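Local coordinates for uncharacterized protein (Bacteroides uniformis, PDB 4JPQ) that is of unknown function but, as a member of carbohydrate-binding family 9, probably binds carbohydrate, at residues H65-V76 with F146-L157; Q116-A127 with S164-G172. All coordinates share one frame; numbering follows the deposited sequence.

Contact 1. Residues H65-V76 with F146-L157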
loop_
_atom_site.group_PDB
_atom_site.type_symbol
_atom_site.label_atom_id
_atom_site.label_comp_id
_atom_site.label_asym_id
_atom_site.label_seq_id
_atom_site.Cartn_x
_atom_site.Cartn_y
_atom_site.Cartn_z
ATOM N N HIS A 65 2.479 5.940 4.654
ATOM C CA HIS A 65 2.539 7.236 4.019
ATOM C C HIS A 65 3.388 7.095 2.763
ATOM O O HIS A 65 4.555 6.751 2.865
ATOM C CB HIS A 65 3.125 8.272 4.991
ATOM C CG HIS A 65 3.198 9.660 4.433
ATOM N ND1 HIS A 65 4.291 10.481 4.603
ATOM C CD2 HIS A 65 2.331 10.351 3.663
ATOM C CE1 HIS A 65 4.084 11.626 3.984
ATOM N NE2 HIS A 65 2.901 11.575 3.410
ATOM N N TYR A 66 2.771 7.310 1.603
ATOM C CA TYR A 66 3.417 7.266 0.300
ATOM C C TYR A 66 3.544 8.670 -0.251
ATOM O O TYR A 66 2.617 9.474 -0.093
ATOM C CB TYR A 66 2.538 6.512 -0.703
ATOM C CG TYR A 66 2.369 5.041 -0.471
ATOM C CD1 TYR A 66 1.330 4.559 0.330
ATOM C CD2 TYR A 66 3.215 4.110 -1.097
ATOM C CE1 TYR A 66 1.149 3.191 0.529
ATOM C CE2 TYR A 66 3.041 2.742 -0.905
ATOM C CZ TYR A 66 2.007 2.289 -0.096
ATOM O OH TYR A 66 1.822 0.950 0.113
ATOM N N LYS A 67 4.656 8.943 -0.935
ATOM C CA LYS A 67 4.886 10.203 -1.672
ATOM C C LYS A 67 5.193 9.811 -3.120
ATOM O O LYS A 67 6.016 8.935 -3.352
ATOM C CB LYS A 67 6.048 10.989 -1.090
ATOM C CG LYS A 67 5.767 11.657 0.248
ATOM C CD LYS A 67 7.035 12.183 0.926
ATOM C CE LYS A 67 7.778 13.254 0.135
ATOM N NZ LYS A 67 8.905 13.798 0.944
ATOM N N VAL A 68 4.552 10.474 -4.078
ATOM C CA VAL A 68 4.713 10.192 -5.514
ATOM C C VAL A 68 4.920 11.462 -6.352
ATOM O O VAL A 68 4.355 12.501 -6.033
ATOM C CB VAL A 68 3.429 9.505 -6.037
ATOM C CG1 VAL A 68 3.496 9.242 -7.535
ATOM C CG2 VAL A 68 3.160 8.207 -5.280
ATOM N N LYS A 69 5.747 11.354 -7.399
ATOM C CA LYS A 69 5.913 12.393 -8.429
ATOM C C LYS A 69 5.928 11.655 -9.778
ATOM O O LYS A 69 6.853 10.885 -10.033
ATOM C CB LYS A 69 7.173 13.249 -8.240
ATOM C CG LYS A 69 7.164 14.530 -9.099
ATOM C CD LYS A 69 8.370 15.449 -8.913
ATOM C CE LYS A 69 9.631 14.864 -9.536
ATOM N NZ LYS A 69 10.732 15.864 -9.596
ATOM N N GLU A 70 4.896 11.869 -10.609
ATOM C CA GLU A 70 4.746 11.204 -11.932
ATOM C C GLU A 70 4.169 12.102 -13.018
ATOM O O GLU A 70 3.619 13.163 -12.725
ATOM C CB GLU A 70 3.917 9.914 -11.819
ATOM C CG GLU A 70 2.534 10.085 -11.211
ATOM C CD GLU A 70 1.767 8.773 -11.078
ATOM O OE1 GLU A 70 1.842 7.906 -11.983
ATOM O OE2 GLU A 70 1.047 8.620 -10.066
ATOM N N ALA A 71 4.294 11.643 -14.268
ATOM C CA ALA A 71 3.885 12.418 -15.465
ATOM C C ALA A 71 2.384 12.598 -15.672
ATOM O O ALA A 71 1.985 13.473 -16.444
ATOM C CB ALA A 71 4.531 11.851 -16.734
ATOM N N SER A 72 1.567 11.762 -15.030
ATOM C CA SER A 72 0.104 11.881 -15.111
ATOM C C SER A 72 -0.588 11.161 -13.964
ATOM O O SER A 72 -0.017 10.239 -13.378
ATOM C CB SER A 72 -0.442 11.365 -16.454
ATOM O OG SER A 72 -0.285 9.963 -16.607
ATOM N N VAL A 73 -1.815 11.597 -13.675
ATOM C CA VAL A 73 -2.667 11.007 -12.635
ATOM C C VAL A 73 -4.076 10.777 -13.168
ATOM O O VAL A 73 -4.512 11.457 -14.095
ATOM C CB VAL A 73 -2.703 11.850 -11.346
ATOM C CG1 VAL A 73 -1.332 11.851 -10.687
ATOM C CG2 VAL A 73 -3.164 13.278 -11.601
ATOM N N ARG A 74 -4.782 9.839 -12.547
ATOM C CA ARG A 74 -6.112 9.399 -12.991
ATOM C C ARG A 74 -6.834 8.732 -11.823
ATOM O O ARG A 74 -6.185 8.083 -11.023
ATOM C CB ARG A 74 -5.902 8.387 -14.121
ATOM C CG ARG A 74 -7.133 7.772 -14.766
ATOM C CD ARG A 74 -6.702 6.724 -15.791
ATOM N NE ARG A 74 -7.818 6.197 -16.582
ATOM C CZ ARG A 74 -8.614 5.175 -16.255
ATOM N NH1 ARG A 74 -8.476 4.487 -15.112
ATOM N NH2 ARG A 74 -9.584 4.828 -17.094
ATOM N N ALA A 75 -8.148 8.903 -11.724
ATOM C CA ALA A 75 -8.956 8.276 -10.648
ATOM C C ALA A 75 -10.408 8.118 -11.081
ATOM O O ALA A 75 -11.289 8.826 -10.621
ATOM C CB ALA A 75 -8.853 9.070 -9.367
ATOM N N VAL A 76 -10.625 7.218 -12.031
ATOM C CA VAL A 76 -11.948 6.945 -12.583
ATOM C C VAL A 76 -12.821 6.089 -11.649
ATOM O O VAL A 76 -14.039 6.281 -11.615
ATOM C CB VAL A 76 -11.840 6.307 -14.009
ATOM C CG1 VAL A 76 -13.221 5.965 -14.589
ATOM C CG2 VAL A 76 -11.088 7.259 -14.944
ATOM N N PHE A 146 -11.989 11.402 -11.186
ATOM C CA PHE A 146 -11.588 12.260 -12.328
ATOM C C PHE A 146 -10.831 11.533 -13.438
ATOM O O PHE A 146 -10.029 10.641 -13.164
ATOM C CB PHE A 146 -10.758 13.478 -11.847
ATOM C CG PHE A 146 -9.508 13.129 -11.050
ATOM C CD1 PHE A 146 -8.278 12.887 -11.688
ATOM C CD2 PHE A 146 -9.543 13.083 -9.660
ATOM C CE1 PHE A 146 -7.130 12.589 -10.954
ATOM C CE2 PHE A 146 -8.395 12.784 -8.917
ATOM C CZ PHE A 146 -7.184 12.536 -9.565
ATOM N N GLU A 147 -11.081 11.952 -14.684
ATOM C CA GLU A 147 -10.387 11.420 -15.869
ATOM C C GLU A 147 -8.924 11.854 -15.844
ATOM O O GLU A 147 -8.573 12.836 -15.185
ATOM C CB GLU A 147 -11.056 11.887 -17.172
ATOM C CG GLU A 147 -12.437 11.264 -17.418
ATOM C CD GLU A 147 -12.392 9.756 -17.698
ATOM O OE1 GLU A 147 -11.371 9.220 -18.201
ATOM O OE2 GLU A 147 -13.394 9.087 -17.396
ATOM N N GLU A 148 -8.084 11.120 -16.559
ATOM C CA GLU A 148 -6.648 11.380 -16.553
ATOM C C GLU A 148 -6.267 12.856 -16.785
ATOM O O GLU A 148 -6.762 13.464 -17.709
ATOM C CB GLU A 148 -5.922 10.482 -17.576
ATOM C CG GLU A 148 -4.398 10.598 -17.534
ATOM C CD GLU A 148 -3.675 9.552 -18.357
ATOM O OE1 GLU A 148 -4.230 9.086 -19.364
ATOM O OE2 GLU A 148 -2.534 9.199 -17.981
ATOM N N ARG A 149 -5.397 13.397 -15.922
ATOM C CA ARG A 149 -4.838 14.747 -16.052
ATOM C C ARG A 149 -3.344 14.610 -16.359
ATOM O O ARG A 149 -2.561 14.140 -15.518
ATOM C CB ARG A 149 -4.999 15.552 -14.776
ATOM C CG ARG A 149 -6.430 15.770 -14.299
ATOM C CD ARG A 149 -6.384 16.413 -12.921
ATOM N NE ARG A 149 -7.659 16.366 -12.213
ATOM C CZ ARG A 149 -7.826 16.630 -10.912
ATOM N NH1 ARG A 149 -6.795 16.959 -10.112
ATOM N NH2 ARG A 149 -9.051 16.552 -10.387
ATOM N N LEU A 150 -2.965 15.020 -17.569
ATOM C CA LEU A 150 -1.581 14.988 -18.039
ATOM C C LEU A 150 -0.823 16.157 -17.435
ATOM O O LEU A 150 -1.395 17.240 -17.264
ATOM C CB LEU A 150 -1.519 15.068 -19.578
ATOM C CG LEU A 150 -2.261 13.964 -20.346
ATOM C CD1 LEU A 150 -2.225 14.200 -21.843
ATOM C CD2 LEU A 150 -1.687 12.589 -20.011
ATOM N N GLY A 151 0.462 15.935 -17.147
ATOM C CA GLY A 151 1.342 16.938 -16.553
ATOM C C GLY A 151 1.931 16.411 -15.265
ATOM O O GLY A 151 1.263 15.667 -14.531
ATOM N N GLU A 152 3.170 16.824 -14.982
ATOM C CA GLU A 152 3.879 16.375 -13.794
ATOM C C GLU A 152 3.070 16.785 -12.571
ATOM O O GLU A 152 2.629 17.928 -12.478
ATOM C CB GLU A 152 5.302 16.917 -13.694
ATOM C CG GLU A 152 6.132 16.044 -12.764
ATOM C CD GLU A 152 7.562 16.515 -12.577
ATOM O OE1 GLU A 152 7.749 17.623 -12.036
ATOM O OE2 GLU A 152 8.500 15.756 -12.912
ATOM N N CYS A 153 2.864 15.832 -11.667
ATOM C CA CYS A 153 2.057 16.034 -10.466
ATOM C C CYS A 153 2.640 15.318 -9.245
ATOM O O CYS A 153 2.896 14.107 -9.310
ATOM C CB CYS A 153 0.650 15.503 -10.732
ATOM S SG CYS A 153 -0.379 15.367 -9.252
ATOM N N SER A 154 2.831 16.066 -8.153
ATOM C CA SER A 154 3.301 15.511 -6.880
ATOM C C SER A 154 2.094 15.255 -5.967
ATOM O O SER A 154 1.304 16.155 -5.734
ATOM C CB SER A 154 4.287 16.446 -6.184
ATOM O OG SER A 154 5.495 16.532 -6.904
ATOM N N TRP A 155 1.931 14.021 -5.497
ATOM C CA TRP A 155 0.848 13.688 -4.567
ATOM C C TRP A 155 1.317 12.778 -3.463
ATOM O O TRP A 155 2.377 12.180 -3.569
ATOM C CB TRP A 155 -0.369 13.092 -5.276
ATOM C CG TRP A 155 -0.128 11.853 -6.077
ATOM C CD1 TRP A 155 0.402 11.782 -7.330
ATOM C CD2 TRP A 155 -0.498 10.514 -5.722
ATOM N NE1 TRP A 155 0.421 10.477 -7.764
ATOM C CE2 TRP A 155 -0.118 9.680 -6.790
ATOM C CE3 TRP A 155 -1.106 9.936 -4.598
ATOM C CZ2 TRP A 155 -0.324 8.304 -6.771
ATOM C CZ3 TRP A 155 -1.305 8.551 -4.579
ATOM C CH2 TRP A 155 -0.912 7.757 -5.654
ATOM N N GLU A 156 0.523 12.739 -2.392
ATOM C CA GLU A 156 0.790 11.932 -1.216
ATOM C C GLU A 156 -0.489 11.228 -0.786
ATOM O O GLU A 156 -1.593 11.718 -1.037
ATOM C CB GLU A 156 1.310 12.789 -0.063
ATOM C CG GLU A 156 2.493 13.673 -0.441
ATOM C CD GLU A 156 3.142 14.394 0.736
ATOM O OE1 GLU A 156 2.784 14.116 1.900
ATOM O OE2 GLU A 156 4.038 15.236 0.488
ATOM N N LEU A 157 -0.321 10.086 -0.130
ATOM C CA LEU A 157 -1.430 9.254 0.310
ATOM C C LEU A 157 -1.092 8.508 1.588
ATOM O O LEU A 157 0.039 8.061 1.745
ATOM C CB LEU A 157 -1.809 8.266 -0.796
ATOM C CG LEU A 157 -2.984 7.305 -0.530
ATOM C CD1 LEU A 157 -3.808 7.098 -1.787
ATOM C CD2 LEU A 157 -2.568 5.966 0.075
#
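Paired antiparallel strands, kinked together at one corner, join H65-V76 to F146-L157 in this β-rich fold of the carbohydrate-binding family 9 type. Strand 65-70 runs beside 152-157 with axes 4.7 Å apart at 169°; past A71 and G151 the ladder continues as 72-75 against 146-150. The register slips by one residue between E70 and S72 and again between V73 and A75, a β bulge each time.

Y66, V68, E70 and V73 share a face with C153, W155 and L157. W155 is central: V68 CB lies over its five-membered ring, 3.7 Å from the centroid in a CH-π contact, and W155 NE1 donates to E70 OE2 at 3.0 Å. The carboxylate is nearly coplanar with the indole and offers its anti lone pair, while K185 adds a salt bridge to the same oxygen. With chi1 at 58°, W155 CG sits between backbone N and carbonyl carbon, which brings the indole beside V68, its five-membered ring facing V68 CB. A leucine here would probably leave E70 OE2 without its indole donor and V68 without a flat surface to rest on.

Further along, A75 CB packs over one face of the F146 ring and R149 NH2 lies over the other. E156, on the same face as K67, is reached by H65 NE2 at its OE1, 3.0 Å away, in the imidazole plane but from above the carboxylate plane.

Contact 2. Residues Q116-A127 with S164-G172; sequences QGGAVNERRPTA and SAFFQHSVG. With SO4 (sulfate ion), chain G; SO4 (sulfate ion), chain F.
F167 and Q168, successive residues of a type I β turn running from F166 to H169, pack against the end of strand 113-118 and the loop that follows it, in the carbohydrate-binding family 9 fold. The contact is small, burying 248 Å² in total. The F167 ring does most of the apolar work: its CE1 lies 3.7 Å from A127 CB, and the carbonyl O of P125 meets the ring at its edge, near the ring plane. A chi1 of 69° places F167 CG between its backbone N and carbonyl carbon, turning the ring toward G117 and P125. Q168 holds its amide over the face of the G117-G118 peptide, the planes steeply inclined; NE2 gives G117 O a weak hydrogen bond of 3.1 Å, bent to 125°, while OE1 comes within 2.9 Å of G118 N at an angle too poor for a bond. A side chain on G117 would come tight against both Q168 OE1 and F167 CZ.

The second shell holds both partners. G117 N donates to P125 O at 3.0 Å, tying the strand to the returning loop, and R124 NE bonds G118 O from above the carbonyl plane. R124 NH2 and Q116 OE1 both continue to N104 on the neighbouring strand. Y103 OH bonds the backbone N of Q168 and H169 ND1, while V131 of helix 129-134 touches F167.

Two sulfates, probably from the crystallisation liquor, lie at the margins. One is held by G172 N; the other accepts a 2.8 Å hydrogen bond from R123 NH1 to its O1, at the guanidinium edge.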
loop_
_atom_site.group_PDB
_atom_site.type_symbol
_atom_site.label_atom_id
_atom_site.label_comp_id
_atom_site.label_asym_id
_atom_site.label_seq_id
_atom_site.Cartn_x
_atom_site.Cartn_y
_atom_site.Cartn_z
ATOM N N GLN A 116 -8.476 -7.281 -0.774
ATOM C CA GLN A 116 -8.845 -8.688 -0.885
ATOM C C GLN A 116 -8.030 -9.456 0.145
ATOM O O GLN A 116 -7.031 -8.938 0.682
ATOM C CB GLN A 116 -8.584 -9.270 -2.253
ATOM C CG GLN A 116 -9.313 -8.660 -3.427
ATOM C CD GLN A 116 -8.557 -8.948 -4.714
ATOM O OE1 GLN A 116 -7.620 -8.223 -5.092
ATOM N NE2 GLN A 116 -8.926 -10.027 -5.369
ATOM N N GLY A 117 -8.475 -10.676 0.425
ATOM C CA GLY A 117 -7.821 -11.572 1.389
ATOM C C GLY A 117 -7.896 -13.021 0.944
ATOM O O GLY A 117 -8.866 -13.421 0.300
ATOM N N GLY A 118 -6.865 -13.800 1.263
ATOM C CA GLY A 118 -6.828 -15.240 0.925
ATOM C C GLY A 118 -5.494 -15.711 0.399
ATOM O O GLY A 118 -4.548 -14.923 0.271
ATOM N N ALA A 119 -5.429 -17.019 0.140
ATOM C CA ALA A 119 -4.233 -17.680 -0.407
ATOM C C ALA A 119 -4.223 -17.557 -1.927
ATOM O O ALA A 119 -5.262 -17.303 -2.545
ATOM C CB ALA A 119 -4.202 -19.153 0.000
ATOM N N VAL A 120 -3.045 -17.727 -2.526
ATOM C CA VAL A 120 -2.911 -17.690 -3.999
ATOM C C VAL A 120 -3.738 -18.751 -4.737
ATOM O O VAL A 120 -4.147 -18.519 -5.871
ATOM C CB VAL A 120 -1.435 -17.800 -4.483
ATOM C CG1 VAL A 120 -0.629 -16.605 -4.017
ATOM C CG2 VAL A 120 -0.758 -19.100 -4.054
ATOM N N ASN A 121 -3.977 -19.892 -4.076
ATOM C CA ASN A 121 -4.690 -21.037 -4.653
ATOM C C ASN A 121 -6.227 -21.067 -4.556
ATOM O O ASN A 121 -6.857 -22.091 -4.880
ATOM C CB ASN A 121 -4.074 -22.330 -4.098
ATOM C CG ASN A 121 -2.610 -22.483 -4.476
ATOM O OD1 ASN A 121 -2.180 -22.094 -5.562
ATOM N ND2 ASN A 121 -1.842 -23.079 -3.582
ATOM N N GLU A 122 -6.826 -19.955 -4.140
ATOM C CA GLU A 122 -8.284 -19.819 -4.047
ATOM C C GLU A 122 -8.718 -18.438 -4.525
ATOM O O GLU A 122 -7.884 -17.522 -4.613
ATOM C CB GLU A 122 -8.739 -20.032 -2.588
ATOM C CG GLU A 122 -8.237 -18.980 -1.571
ATOM C CD GLU A 122 -8.608 -19.287 -0.127
ATOM O OE1 GLU A 122 -9.357 -20.272 0.119
ATOM O OE2 GLU A 122 -8.135 -18.549 0.778
ATOM N N ARG A 123 -10.019 -18.295 -4.809
ATOM C CA ARG A 123 -10.627 -16.986 -5.105
ATOM C C ARG A 123 -10.414 -16.196 -3.816
ATOM O O ARG A 123 -10.772 -16.668 -2.734
ATOM C CB ARG A 123 -12.132 -17.084 -5.467
ATOM C CG ARG A 123 -12.952 -15.807 -5.248
ATOM C CD ARG A 123 -14.282 -15.810 -5.978
ATOM N NE ARG A 123 -14.161 -15.343 -7.373
ATOM C CZ ARG A 123 -14.375 -14.095 -7.834
ATOM N NH1 ARG A 123 -14.746 -13.091 -7.020
ATOM N NH2 ARG A 123 -14.224 -13.844 -9.152
ATOM N N ARG A 124 -9.753 -15.050 -3.930
ATOM C CA ARG A 124 -9.457 -14.209 -2.779
ATOM C C ARG A 124 -10.569 -13.172 -2.690
ATOM O O ARG A 124 -10.538 -12.197 -3.438
ATOM C CB ARG A 124 -8.087 -13.570 -2.947
ATOM C CG ARG A 124 -6.966 -14.602 -2.961
ATOM C CD ARG A 124 -5.575 -14.002 -3.015
ATOM N NE ARG A 124 -5.363 -12.983 -1.986
ATOM C CZ ARG A 124 -5.476 -11.661 -2.151
ATOM N NH1 ARG A 124 -5.814 -11.107 -3.332
ATOM N NH2 ARG A 124 -5.254 -10.870 -1.099
ATOM N N PRO A 125 -11.562 -13.371 -1.782
ATOM C CA PRO A 125 -12.665 -12.419 -1.766
ATOM C C PRO A 125 -12.293 -10.988 -1.408
ATOM O O PRO A 125 -11.283 -10.721 -0.763
ATOM C CB PRO A 125 -13.637 -13.003 -0.729
ATOM C CG PRO A 125 -12.798 -13.857 0.123
ATOM C CD PRO A 125 -11.831 -14.468 -0.834
ATOM N N THR A 126 -13.146 -10.095 -1.877
ATOM C CA THR A 126 -13.026 -8.679 -1.666
ATOM C C THR A 126 -13.586 -8.401 -0.251
ATOM O O THR A 126 -14.436 -9.141 0.239
ATOM C CB THR A 126 -13.760 -7.936 -2.818
ATOM O OG1 THR A 126 -13.099 -6.710 -3.081
ATOM C CG2 THR A 126 -15.292 -7.730 -2.568
ATOM N N ALA A 127 -13.110 -7.352 0.399
ATOM C CA ALA A 127 -13.564 -7.005 1.757
ATOM C C ALA A 127 -14.964 -6.380 1.799
ATOM O O ALA A 127 -15.424 -5.786 0.816
ATOM C CB ALA A 127 -12.568 -6.067 2.415
ATOM N N SER A 164 -7.829 -5.176 13.112
ATOM C CA SER A 164 -9.126 -5.802 12.782
ATOM C C SER A 164 -9.424 -5.880 11.286
ATOM O O SER A 164 -10.234 -6.707 10.878
ATOM C CB SER A 164 -10.273 -5.064 13.473
ATOM O OG SER A 164 -10.272 -3.687 13.126
ATOM N N ALA A 165 -8.797 -5.024 10.467
ATOM C CA ALA A 165 -8.969 -5.084 8.993
ATOM C C ALA A 165 -8.372 -6.338 8.356
ATOM O O ALA A 165 -8.646 -6.595 7.184
ATOM C CB ALA A 165 -8.416 -3.857 8.313
ATOM N N PHE A 166 -7.553 -7.108 9.084
ATOM C CA PHE A 166 -7.109 -8.418 8.598
ATOM C C PHE A 166 -8.304 -9.360 8.840
ATOM O O PHE A 166 -8.288 -10.232 9.716
ATOM C CB PHE A 166 -5.850 -8.871 9.329
ATOM C CG PHE A 166 -4.645 -8.009 9.061
ATOM C CD1 PHE A 166 -4.215 -7.781 7.761
ATOM C CD2 PHE A 166 -3.891 -7.491 10.105
ATOM C CE1 PHE A 166 -3.091 -7.003 7.505
ATOM C CE2 PHE A 166 -2.751 -6.739 9.862
ATOM C CZ PHE A 166 -2.354 -6.483 8.558
ATOM N N PHE A 167 -9.313 -9.189 7.987
ATOM C CA PHE A 167 -10.648 -9.791 8.151
ATOM C C PHE A 167 -10.779 -11.307 8.164
ATOM O O PHE A 167 -11.823 -11.814 8.587
ATOM C CB PHE A 167 -11.678 -9.143 7.194
ATOM C CG PHE A 167 -11.475 -9.440 5.726
ATOM C CD1 PHE A 167 -10.625 -8.668 4.947
ATOM C CD2 PHE A 167 -12.200 -10.454 5.110
ATOM C CE1 PHE A 167 -10.458 -8.934 3.592
ATOM C CE2 PHE A 167 -12.049 -10.725 3.752
ATOM C CZ PHE A 167 -11.170 -9.963 2.992
ATOM N N GLN A 168 -9.744 -12.006 7.696
ATOM C CA GLN A 168 -9.675 -13.469 7.745
ATOM C C GLN A 168 -8.800 -13.989 8.910
ATOM O O GLN A 168 -8.497 -15.182 8.950
ATOM C CB GLN A 168 -9.147 -14.019 6.421
ATOM C CG GLN A 168 -9.998 -13.693 5.199
ATOM C CD GLN A 168 -9.374 -14.188 3.899
ATOM O OE1 GLN A 168 -8.149 -14.282 3.772
ATOM N NE2 GLN A 168 -10.215 -14.510 2.927
ATOM N N HIS A 169 -8.418 -13.117 9.857
ATOM C CA HIS A 169 -7.583 -13.481 11.030
ATOM C C HIS A 169 -8.056 -12.814 12.318
ATOM O O HIS A 169 -8.863 -11.884 12.280
ATOM C CB HIS A 169 -6.117 -13.069 10.786
ATOM C CG HIS A 169 -5.449 -13.806 9.666
ATOM N ND1 HIS A 169 -5.577 -13.435 8.348
ATOM C CD2 HIS A 169 -4.647 -14.894 9.670
ATOM C CE1 HIS A 169 -4.892 -14.267 7.585
ATOM N NE2 HIS A 169 -4.317 -15.161 8.364
ATOM N N SER A 170 -7.538 -13.307 13.445
ATOM C CA SER A 170 -7.800 -12.746 14.772
ATOM C C SER A 170 -6.479 -12.187 15.283
ATOM O O SER A 170 -5.919 -12.677 16.256
ATOM C CB SER A 170 -8.357 -13.813 15.712
ATOM O OG SER A 170 -9.635 -14.221 15.277
ATOM N N VAL A 171 -5.979 -11.165 14.597
ATOM C CA VAL A 171 -4.701 -10.534 14.950
ATOM C C VAL A 171 -5.018 -9.564 16.089
ATOM O O VAL A 171 -5.892 -8.701 15.954
ATOM C CB VAL A 171 -4.019 -9.827 13.744
ATOM C CG1 VAL A 171 -2.611 -9.373 14.108
ATOM C CG2 VAL A 171 -3.922 -10.765 12.554
ATOM N N GLY A 172 -4.318 -9.728 17.210
ATOM C CA GLY A 172 -4.546 -8.938 18.420
ATOM C C GLY A 172 -3.779 -7.639 18.478
ATOM O O GLY A 172 -4.383 -6.568 18.487
HETATM S S SO4 G . -16.126 -11.523 -4.278
HETATM O O1 SO4 G . -15.225 -12.707 -4.252
HETATM O O2 SO4 G . -17.286 -11.886 -5.112
HETATM O O3 SO4 G . -16.581 -11.150 -2.914
HETATM O O4 SO4 G . -15.478 -10.335 -4.881
HETATM S S SO4 F . -2.228 -11.899 18.384
HETATM O O1 SO4 F . -1.728 -12.781 17.301
HETATM O O2 SO4 F . -3.699 -12.037 18.490
HETATM O O3 SO4 F . -1.636 -12.269 19.686
HETATM O O4 SO4 F . -1.865 -10.495 18.090
#

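How the contacts relate
Contact 1 and contact 2 lie on opposite sides of the chain's centre, their own centres 29 Å apart and their nearest atoms about 12 Å apart, without touching. Their segments alternate along the sequence: 116-127 falls between the two halves of contact 1, and 146-157 between those of contact 2. Strand 152-162 supplies one side of contact 1 and then leads into the loop that contains 164-172, linking the two regions directly. Contact 1 is an extended backbone ladder, whereas contact 2 rests on two side chains of a turn. Bound sulfates lie beside both, one about 5 Å from the V76 side chain, but they establish no carbohydrate site.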